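PDB 3ES1: cupin 2, conserved barrel domain protein from Novosphingobium aromaticivorans DSM 12444, which is of unknown function but has a cupin-like beta-barrel fold and belongs to the cupin 2 family. Local coordinates for residues A[63-66]-A[67-70]. Residues are numbered along the deposited sequence; the frame is centred on the assembly and turned at random.
Sequences ETDG and RQRE
Asp65 and Gln68 close a type I beta turn, with Gly66 and Arg67 at its corners: the amide N of Gln68 donates to Asp65 O at 2.9 Å. An Asx turn at Asp65 is superposed on its first three residues, since Arg67 N donates to Asp65 OD1 at 2.8 Å in a nearly straight bond (164°). The carboxylate oxygen is met on its anti side, 33° out of the group's plane. Asp65 can reach this amide because its CG stands anti to its own backbone N (chi1 -172°), which folds the carboxylate forward alongside the start of the Arg67 side chain; OD1 lies 3.2 Å from Arg67 CB.

Three waters add bridges within and beside the turn. One donates to Asp65 OD2 and accepts from Gln68 NE2, joining the two side chains. A second links Gly66 O to Arg69 N, 2.9 Å from the amide. The third donates to Thr64 O at 2.6 Å and sits in plane at the guanidinium edge of Arg69, accepting from NH2.

The side chains of Thr64 and Arg69 pack by crossing at about a right angle. The Arg69 chain bends at chi3 and swings its guanidinium back over Thr64, placing NH1 3.7 Å from Thr64 CB, with Thr64 CG2 over one face of the guanidinium. Asp62 holds both ends, by a salt bridge to Arg69 NH1 and a hydrogen bond with Thr64 OG1.

An alanine in place of Asp65 would probably leave Arg67 N without its Asx-turn acceptor and Arg16 without its salt-bridge mate.

The turn belongs to the loop between strands 45-53 and 79-86 and is anchored on the sheet: Arg16 of strand 14-21 pairs with Asp65, Arg67 bonds Leu49 O of strand 45-53 through NE and Asp33 of strand 27-39 through NH1, and Thr52 bonds Gly66 O and Arg69 NE.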
loop_
_atom_site.group_PDB
_atom_site.type_symbol
_atom_site.label_atom_id
_atom_site.label_comp_id
_atom_site.label_asym_id
_atom_site.label_seq_id
_atom_site.Cartn_x
_atom_site.Cartn_y
_atom_site.Cartn_z
ATOM N N GLU A 63 14.683 1.411 14.172
ATOM C CA GLU A 63 14.008 2.610 14.675
ATOM C C GLU A 63 14.219 3.805 13.747
ATOM O O GLU A 63 13.710 4.895 13.999
ATOM C CB GLU A 63 14.476 2.900 16.116
ATOM C CG GLU A 63 14.094 1.802 17.138
ATOM C CD GLU A 63 12.567 1.496 17.181
ATOM O OE1 GLU A 63 11.790 2.503 17.153
ATOM O OE2 GLU A 63 12.134 0.274 17.247
ATOM N N THR A 64 14.948 3.601 12.661
ATOM C CA THR A 64 15.087 4.656 11.627
ATOM C C THR A 64 13.769 5.164 11.082
ATOM O O THR A 64 12.895 4.374 10.746
ATOM C CB THR A 64 15.862 4.155 10.390
ATOM O OG1 THR A 64 17.022 3.446 10.825
ATOM C CG2 THR A 64 16.283 5.332 9.480
ATOM N N ASP A 65 13.657 6.484 10.950
ATOM C CA ASP A 65 12.571 7.083 10.154
ATOM C C ASP A 65 12.772 6.763 8.677
ATOM O O ASP A 65 13.787 7.111 8.080
ATOM C CB ASP A 65 12.457 8.598 10.358
ATOM C CG ASP A 65 11.241 9.174 9.704
ATOM O OD1 ASP A 65 10.746 8.636 8.695
ATOM O OD2 ASP A 65 10.759 10.200 10.161
ATOM N N GLY A 66 11.800 6.041 8.127
ATOM C CA GLY A 66 11.859 5.535 6.787
ATOM C C GLY A 66 11.925 6.634 5.741
ATOM O O GLY A 66 12.375 6.416 4.616
ATOM N N ARG A 67 11.537 7.834 6.154
ATOM C CA ARG A 67 11.492 8.981 5.260
ATOM C C ARG A 67 12.899 9.601 5.175
ATOM O O ARG A 67 13.217 10.340 4.267
ATOM C CB ARG A 67 10.441 9.989 5.765
ATOM C CG ARG A 67 10.390 11.257 5.084
ATOM C CD ARG A 67 9.272 12.139 5.684
ATOM N NE ARG A 67 7.948 11.863 5.143
ATOM C CZ ARG A 67 6.789 12.167 5.736
ATOM N NH1 ARG A 67 6.760 12.790 6.897
ATOM N NH2 ARG A 67 5.644 11.856 5.159
ATOM N N GLN A 68 13.758 9.206 6.101
ATOM C CA GLN A 68 15.072 9.814 6.231
ATOM C C GLN A 68 16.166 8.778 6.164
ATOM O O GLN A 68 17.219 8.949 6.753
ATOM C CB GLN A 68 15.198 10.558 7.569
ATOM C CG GLN A 68 14.162 11.628 7.820
ATOM C CD GLN A 68 14.264 12.795 6.842
ATOM O OE1 GLN A 68 15.334 13.063 6.270
ATOM N NE2 GLN A 68 13.157 13.508 6.657
ATOM N N ARG A 69 15.908 7.681 5.501
ATOM C CA ARG A 69 16.870 6.598 5.406
ATOM C C ARG A 69 17.863 6.850 4.285
ATOM O O ARG A 69 17.489 7.212 3.162
ATOM C CB ARG A 69 16.111 5.280 5.189
ATOM C CG ARG A 69 16.938 4.042 5.107
ATOM C CD ARG A 69 16.074 2.807 4.778
ATOM N NE ARG A 69 14.879 2.658 5.593
ATOM C CZ ARG A 69 14.892 2.192 6.831
ATOM N NH1 ARG A 69 16.060 1.909 7.406
ATOM N NH2 ARG A 69 13.766 2.022 7.508
ATOM N N GLU A 70 19.134 6.671 4.622
ATOM C CA GLU A 70 20.226 6.701 3.643
ATOM C C GLU A 70 19.970 5.710 2.530
ATOM O O GLU A 70 19.447 4.620 2.725
ATOM C CB GLU A 70 21.574 6.385 4.306
HETATM O O HOH W 1 12.849 1.780 10.263
HETATM O O HOH W 2 11.086 12.838 8.673
HETATM O O HOH W 3 14.251 7.468 3.132
#